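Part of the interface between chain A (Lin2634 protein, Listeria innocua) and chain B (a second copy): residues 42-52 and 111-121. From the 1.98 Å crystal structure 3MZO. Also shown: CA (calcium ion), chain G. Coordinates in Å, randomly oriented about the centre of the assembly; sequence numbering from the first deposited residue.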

ATOM      1  N   ALA A  42      19.903   9.515  17.140  1.00 15.84           N
ATOM      2  CA  ALA A  42      21.168   9.278  17.817  1.00 18.62           C
ATOM      3  C   ALA A  42      22.264  10.273  17.368  1.00 20.09           C
ATOM      4  O   ALA A  42      22.987  10.774  18.198  1.00 20.00           O
ATOM      5  CB  ALA A  42      21.627   7.827  17.626  1.00 17.28           C
ATOM      6  N   GLN A  43      22.342  10.558  16.069  1.00 18.93           N
ATOM      7  CA  GLN A  43      23.241  11.532  15.502  1.00 21.96           C
ATOM      8  C   GLN A  43      23.042  12.910  16.156  1.00 22.13           C
ATOM      9  O   GLN A  43      24.016  13.614  16.507  1.00 22.91           O
ATOM     10  CB  GLN A  43      22.992  11.616  13.990  1.00 22.01           C
ATOM     11  CG  GLN A  43      23.649  12.766  13.248  1.00 22.20           C
ATOM     12  CD  GLN A  43      23.434  12.619  11.748  1.00 22.47           C
ATOM     13  OE1 GLN A  43      24.270  12.043  11.052  1.00 22.55           O
ATOM     14  NE2 GLN A  43      22.285  13.087  11.257  1.00 19.43           N
ATOM     15  N   PHE A  44      21.793  13.300  16.340  1.00 20.09           N
ATOM     16  CA  PHE A  44      21.508  14.549  17.035  1.00 20.32           C
ATOM     17  C   PHE A  44      22.000  14.516  18.500  1.00 22.66           C
ATOM     18  O   PHE A  44      22.676  15.422  18.962  1.00 21.74           O
ATOM     19  CB  PHE A  44      20.034  14.907  17.009  1.00 21.61           C
ATOM     20  CG  PHE A  44      19.690  16.069  17.909  1.00 19.44           C
ATOM     21  CD1 PHE A  44      20.017  17.357  17.539  1.00 21.16           C
ATOM     22  CD2 PHE A  44      19.102  15.868  19.145  1.00 22.04           C
ATOM     23  CE1 PHE A  44      19.762  18.412  18.365  1.00 21.98           C
ATOM     24  CE2 PHE A  44      18.840  16.947  19.983  1.00 22.55           C
ATOM     25  CZ  PHE A  44      19.174  18.228  19.575  1.00 24.90           C
ATOM     26  N   PHE A  45      21.693  13.453  19.220  1.00 22.70           N
ATOM     27  CA  PHE A  45      22.053  13.419  20.624  1.00 23.64           C
ATOM     28  C   PHE A  45      23.561  13.379  20.821  1.00 24.53           C
ATOM     29  O   PHE A  45      24.064  13.889  21.818  1.00 24.86           O
ATOM     30  CB  PHE A  45      21.374  12.264  21.336  1.00 22.19           C
ATOM     31  CG  PHE A  45      19.907  12.480  21.596  1.00 23.65           C
ATOM     32  CD1 PHE A  45      19.431  13.664  22.119  1.00 22.93           C
ATOM     33  CD2 PHE A  45      18.993  11.446  21.362  1.00 24.27           C
ATOM     34  CE1 PHE A  45      18.055  13.826  22.382  1.00 21.93           C
ATOM     35  CE2 PHE A  45      17.635  11.609  21.623  1.00 22.21           C
ATOM     36  CZ  PHE A  45      17.171  12.815  22.114  1.00 22.86           C
ATOM     37  N   GLY A  46      24.275  12.780  19.873  1.00 23.42           N
ATOM     38  CA  GLY A  46      25.718  12.794  19.868  1.00 23.31           C
ATOM     39  C   GLY A  46      26.230  14.205  19.867  1.00 26.28           C
ATOM     40  O   GLY A  46      27.142  14.534  20.624  1.00 26.06           O
ATOM     41  N   ALA A  47      25.634  15.047  19.025  1.00 25.17           N
ATOM     42  CA  ALA A  47      26.033  16.465  18.939  1.00 28.00           C
ATOM     43  C   ALA A  47      25.791  17.202  20.244  1.00 27.61           C
ATOM     44  O   ALA A  47      26.613  18.042  20.644  1.00 28.97           O
ATOM     45  CB  ALA A  47      25.291  17.182  17.796  1.00 24.12           C
ATOM     46  N   VAL A  48      24.650  16.917  20.875  1.00 25.80           N
ATOM     47  CA  VAL A  48      24.296  17.495  22.180  1.00 24.93           C
ATOM     48  C   VAL A  48      25.373  17.101  23.235  1.00 28.43           C
ATOM     49  O   VAL A  48      25.835  17.935  24.029  1.00 30.53           O
ATOM     50  CB  VAL A  48      22.895  17.011  22.653  1.00 24.93           C
ATOM     51  CG1 VAL A  48      22.599  17.457  24.105  1.00 25.23           C
ATOM     52  CG2 VAL A  48      21.789  17.510  21.714  1.00 24.32           C
ATOM     53  N   GLU A  49      25.758  15.829  23.245  1.00 28.24           N
ATOM     54  CA  GLU A  49      26.728  15.350  24.232  1.00 29.85           C
ATOM     55  C   GLU A  49      28.112  16.010  24.020  1.00 31.32           C
ATOM     56  O   GLU A  49      28.795  16.370  24.981  1.00 30.09           O
ATOM     57  CB  GLU A  49      26.829  13.831  24.187  1.00 30.09           C
ATOM     58  CG  GLU A  49      25.557  13.100  24.615  1.00 28.64           C
ATOM     59  CD  GLU A  49      25.202  13.287  26.081  1.00 33.02           C
ATOM     60  OE1 GLU A  49      26.112  13.615  26.862  1.00 28.16           O
ATOM     61  OE2 GLU A  49      24.014  13.109  26.444  1.00 27.32           O
ATOM     62  N   GLU A  50      28.512  16.199  22.763  1.00 32.99           N
ATOM     63  CA  GLU A  50      29.787  16.857  22.470  1.00 34.58           C
ATOM     64  C   GLU A  50      29.740  18.323  22.868  1.00 36.27           C
ATOM     65  O   GLU A  50      30.718  18.819  23.407  1.00 36.74           O
ATOM     66  CB  GLU A  50      30.202  16.720  21.006  1.00 33.34           C
ATOM     67  CG  GLU A  50      30.769  15.370  20.707  1.00 38.70           C
ATOM     68  CD  GLU A  50      31.673  15.356  19.487  1.00 43.20           C
ATOM     69  OE1 GLU A  50      31.468  16.185  18.564  1.00 53.66           O
ATOM     70  OE2 GLU A  50      32.561  14.491  19.450  1.00 40.36           O
ATOM     71  N   ASP A  51      28.621  19.002  22.593  1.00 33.28           N
ATOM     72  CA  ASP A  51      28.421  20.383  23.027  1.00 35.38           C
ATOM     73  C   ASP A  51      28.561  20.455  24.572  1.00 36.01           C
ATOM     74  O   ASP A  51      29.049  21.462  25.107  1.00 38.02           O
ATOM     75  CB  ASP A  51      27.030  20.958  22.612  1.00 34.94           C
ATOM     76  CG  ASP A  51      26.954  21.499  21.112  1.00 43.85           C
ATOM     77  OD1 ASP A  51      27.985  21.625  20.417  1.00 43.55           O
ATOM     78  OD2 ASP A  51      25.826  21.829  20.616  1.00 43.63           O
ATOM     79  N   ALA A  52      28.125  19.412  25.280  1.00 34.62           N
ATOM     80  CA  ALA A  52      28.178  19.400  26.745  1.00 35.46           C
ATOM     81  C   ALA A  52      29.561  19.031  27.266  1.00 37.04           C
ATOM     82  O   ALA A  52      29.752  18.953  28.472  1.00 37.39           O
ATOM     83  CB  ALA A  52      27.153  18.435  27.319  1.00 33.07           C
TER
ATOM     84  N   ALA B 111      19.124  28.185  16.273  1.00 30.93           N
ATOM     85  CA  ALA B 111      20.465  28.740  15.993  1.00 32.58           C
ATOM     86  C   ALA B 111      21.598  27.871  16.563  1.00 30.82           C
ATOM     87  O   ALA B 111      22.564  27.584  15.862  1.00 32.09           O
ATOM     88  CB  ALA B 111      20.589  30.198  16.477  1.00 26.89           C
ATOM     89  N   THR B 112      21.486  27.426  17.807  1.00 29.29           N
ATOM     90  CA  THR B 112      22.536  26.587  18.388  1.00 31.32           C
ATOM     91  C   THR B 112      22.925  25.409  17.502  1.00 29.34           C
ATOM     92  O   THR B 112      24.098  25.059  17.458  1.00 29.85           O
ATOM     93  CB  THR B 112      22.158  26.038  19.781  1.00 30.31           C
ATOM     94  OG1 THR B 112      21.892  27.135  20.633  1.00 41.65           O
ATOM     95  CG2 THR B 112      23.289  25.221  20.388  1.00 35.05           C
ATOM     96  N   PHE B 113      21.965  24.808  16.788  1.00 26.26           N
ATOM     97  CA  PHE B 113      22.266  23.598  15.993  1.00 26.79           C
ATOM     98  C   PHE B 113      22.348  23.823  14.488  1.00 28.81           C
ATOM     99  O   PHE B 113      22.576  22.890  13.736  1.00 28.12           O
ATOM    100  CB  PHE B 113      21.232  22.495  16.314  1.00 28.21           C
ATOM    101  CG  PHE B 113      21.312  22.035  17.753  1.00 26.23           C
ATOM    102  CD1 PHE B 113      22.408  21.282  18.193  1.00 33.65           C
ATOM    103  CD2 PHE B 113      20.359  22.429  18.675  1.00 29.17           C
ATOM    104  CE1 PHE B 113      22.520  20.901  19.518  1.00 35.08           C
ATOM    105  CE2 PHE B 113      20.451  22.027  20.002  1.00 27.49           C
ATOM    106  CZ  PHE B 113      21.540  21.272  20.426  1.00 26.36           C
ATOM    107  N   GLN B 114      22.124  25.060  14.046  1.00 28.69           N
ATOM    108  CA  GLN B 114      22.219  25.362  12.614  1.00 27.99           C
ATOM    109  C   GLN B 114      23.596  24.964  12.020  1.00 26.31           C
ATOM    110  O   GLN B 114      23.638  24.391  10.928  1.00 25.57           O
ATOM    111  CB  GLN B 114      21.851  26.825  12.327  1.00 27.84           C
ATOM    112  CG  GLN B 114      20.333  27.128  12.571  1.00 26.20           C
ATOM    113  CD  GLN B 114      19.919  28.544  12.200  1.00 33.39           C
ATOM    114  OE1 GLN B 114      20.719  29.293  11.678  1.00 32.34           O
ATOM    115  NE2 GLN B 114      18.667  28.919  12.497  1.00 28.98           N
ATOM    116  N   PRO B 115      24.698  25.232  12.737  1.00 26.23           N
ATOM    117  CA  PRO B 115      26.018  24.903  12.176  1.00 28.14           C
ATOM    118  C   PRO B 115      26.207  23.415  11.948  1.00 27.95           C
ATOM    119  O   PRO B 115      26.727  23.024  10.886  1.00 27.99           O
ATOM    120  CB  PRO B 115      26.987  25.418  13.231  1.00 26.53           C
ATOM    121  CG  PRO B 115      26.299  26.588  13.784  1.00 29.24           C
ATOM    122  CD  PRO B 115      24.863  26.063  13.944  1.00 30.18           C
ATOM    123  N   ILE B 116      25.790  22.595  12.909  1.00 28.00           N
ATOM    124  CA  ILE B 116      25.905  21.136  12.713  1.00 29.04           C
ATOM    125  C   ILE B 116      24.998  20.633  11.577  1.00 26.05           C
ATOM    126  O   ILE B 116      25.458  19.843  10.757  1.00 24.34           O
ATOM    127  CB  ILE B 116      25.772  20.287  14.035  1.00 33.23           C
ATOM    128  CG1 ILE B 116      26.144  18.819  13.747  1.00 37.47           C
ATOM    129  CG2 ILE B 116      24.392  20.410  14.638  1.00 28.12           C
ATOM    130  CD1 ILE B 116      27.577  18.591  13.069  1.00 41.94           C
ATOM    131  N   TYR B 117      23.759  21.136  11.471  1.00 27.02           N
ATOM    132  CA  TYR B 117      22.885  20.800  10.323  1.00 26.12           C
ATOM    133  C   TYR B 117      23.330  21.323   8.967  1.00 26.28           C
ATOM    134  O   TYR B 117      23.094  20.670   7.939  1.00 24.36           O
ATOM    135  CB  TYR B 117      21.394  21.152  10.604  1.00 29.67           C
ATOM    136  CG  TYR B 117      20.894  20.093  11.530  1.00 25.75           C
ATOM    137  CD1 TYR B 117      20.971  20.254  12.917  1.00 27.58           C
ATOM    138  CD2 TYR B 117      20.531  18.843  11.027  1.00 33.69           C
ATOM    139  CE1 TYR B 117      20.617  19.184  13.794  1.00 31.99           C
ATOM    140  CE2 TYR B 117      20.173  17.786  11.883  1.00 32.47           C
ATOM    141  CZ  TYR B 117      20.219  17.966  13.259  1.00 34.78           C
ATOM    142  OH  TYR B 117      19.877  16.907  14.073  1.00 36.41           O
ATOM    143  N   ARG B 118      23.981  22.481   8.957  1.00 25.60           N
ATOM    144  CA  ARG B 118      24.580  23.034   7.738  1.00 27.92           C
ATOM    145  C   ARG B 118      25.660  22.036   7.252  1.00 28.09           C
ATOM    146  O   ARG B 118      25.745  21.673   6.038  1.00 27.75           O
ATOM    147  CB  ARG B 118      25.172  24.425   8.064  1.00 30.12           C
ATOM    148  CG  ARG B 118      25.198  25.423   6.966  1.00 36.79           C
ATOM    149  CD  ARG B 118      25.494  26.834   7.505  1.00 29.03           C
ATOM    150  NE  ARG B 118      24.266  27.514   7.917  1.00 26.80           N
ATOM    151  CZ  ARG B 118      23.988  28.009   9.129  1.00 29.24           C
ATOM    152  NH1 ARG B 118      24.861  27.934  10.129  1.00 31.82           N
ATOM    153  NH2 ARG B 118      22.811  28.618   9.332  1.00 35.37           N
ATOM    154  N   HIS B 119      26.460  21.568   8.199  1.00 26.45           N
ATOM    155  CA  HIS B 119      27.474  20.555   7.923  1.00 26.97           C
ATOM    156  C   HIS B 119      26.898  19.191   7.486  1.00 28.37           C
ATOM    157  O   HIS B 119      27.402  18.556   6.546  1.00 26.00           O
ATOM    158  CB  HIS B 119      28.367  20.300   9.147  1.00 26.26           C
ATOM    159  CG  HIS B 119      29.363  19.210   8.912  1.00 28.61           C
ATOM    160  ND1 HIS B 119      30.384  19.338   7.995  1.00 32.11           N
ATOM    161  CD2 HIS B 119      29.450  17.950   9.402  1.00 33.52           C
ATOM    162  CE1 HIS B 119      31.080  18.218   7.960  1.00 40.33           C
ATOM    163  NE2 HIS B 119      30.539  17.360   8.809  1.00 32.46           N
ATOM    164  N   LEU B 120      25.872  18.726   8.193  1.00 26.14           N
ATOM    165  CA  LEU B 120      25.286  17.405   7.913  1.00 26.42           C
ATOM    166  C   LEU B 120      24.529  17.353   6.580  1.00 27.43           C
ATOM    167  O   LEU B 120      24.467  16.298   5.963  1.00 27.37           O
ATOM    168  CB  LEU B 120      24.341  16.984   9.051  1.00 24.89           C
ATOM    169  CG  LEU B 120      24.941  16.696  10.452  1.00 28.30           C
ATOM    170  CD1 LEU B 120      23.820  16.559  11.506  1.00 28.17           C
ATOM    171  CD2 LEU B 120      25.813  15.444  10.456  1.00 21.00           C
ATOM    172  N   LEU B 121      23.949  18.472   6.148  1.00 26.09           N
ATOM    173  CA  LEU B 121      23.064  18.473   4.991  1.00 28.62           C
ATOM    174  C   LEU B 121      23.715  19.015   3.739  1.00 30.99           C
ATOM    175  O   LEU B 121      23.064  19.116   2.718  1.00 31.97           O
ATOM    176  CB  LEU B 121      21.813  19.293   5.304  1.00 29.20           C
ATOM    177  CG  LEU B 121      20.978  18.746   6.451  1.00 30.70           C
ATOM    178  CD1 LEU B 121      19.695  19.542   6.473  1.00 24.68           C
ATOM    179  CD2 LEU B 121      20.705  17.211   6.314  1.00 27.26           C
TER
HETATM  180 CA    CA G 306      29.583  21.738  18.642  1.00 54.66          CA
HETATM  181  O   HOH W   1      20.097  14.179  13.039  1.00 20.26           O
HETATM  182  O   HOH W   2      28.238  19.421  19.072  1.00 49.15           O

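What holds the two helices together where they face each other? They run in roughly opposed directions, at 136° between their N-to-C vectors, and their axes come no closer than 11.5 Å, so side chains must fill the gap. No direct hydrogen bond joins the two stretches; the contact is mostly apolar packing. Between the two stretches the backbones draw nearest, CA to CA, at A:Ala47, whose CA lies 7.8 Å from CA of B:Ile116. A methyl group is all that A:Ala47 extends toward the partner, and its CB sits 4.4 Å from CG1 of B:Ile116, a loose contact despite the closeness of the backbones. The CA-to-CB bond of B:Ile116 points toward chain A; with chi1 t its CG1 is the atom nearest A:Ala47, and with chi2 p its CD1 is left farther off, 5.4 Å from CB of A:Ala47.

How does A:Phe44 reach the partner when its CA-to-CB bond points sideways? Its chi1 of 171° (t) swings the ring across the gap, so that the end of the side chain comes nearer than its root suggests. There it meets B:Phe113, which starts from a bond pointing toward chain A and has chi1 m. The two rings form an edge-to-face pair, with centroids 5.0 Å apart and planes at 63°. The edge of A:Phe44 is directed at the face of B:Phe113, and CE1 of A:Phe44 lies over that face, 3.9 Å from CE1 of B:Phe113. Such an arrangement brings the slightly positive ring hydrogens of one phenyl to the electron-rich face of the other. A:Val48, also t, adds to the packing around B:Phe113, with its CG2 4.0 Å from CZ of that ring.

What does B:Tyr117 contribute beyond apolar surface? Like A:Phe44 it sets out sideways, and with chi1 at -75° (m) its end comes nearer to chain A. CD1 of A:Phe44 lies at the edge of the tyrosine ring, 3.5 Å from the hydroxyl OH of B:Tyr117 and 4.2 Å from its CE1. The hydroxyl also hydrogen-bonds water 1, with 2.9 Å between B:Tyr117 OH and the water oxygen. That water accepts a hydrogen bond from A:Gln43, whose NE2 is 3.0 Å from the same oxygen, and so bridges the chains. The extended t, t conformation of A:Gln43 carries its amide out to this point, while its OE1 packs 3.8 Å from CD2 of B:Leu120.

Why does a charged residue sit beside an aromatic ring at the other end of the contact? A:Asp51 is exposed, and its carboxylate, at chi1 -82° (m), serves two surroundings. OD1 of A:Asp51 binds the calcium ion at 2.4 Å, whereas OD2 of A:Asp51 lies 3.6 Å from CE1 of B:Phe113 and 4.2 Å from CG2 of B:Thr112. Water 2 ties the helix backbone to the same metal: its oxygen is 2.7 Å from the calcium and donates a hydrogen bond to A:Ala47 O, 2.6 Å away.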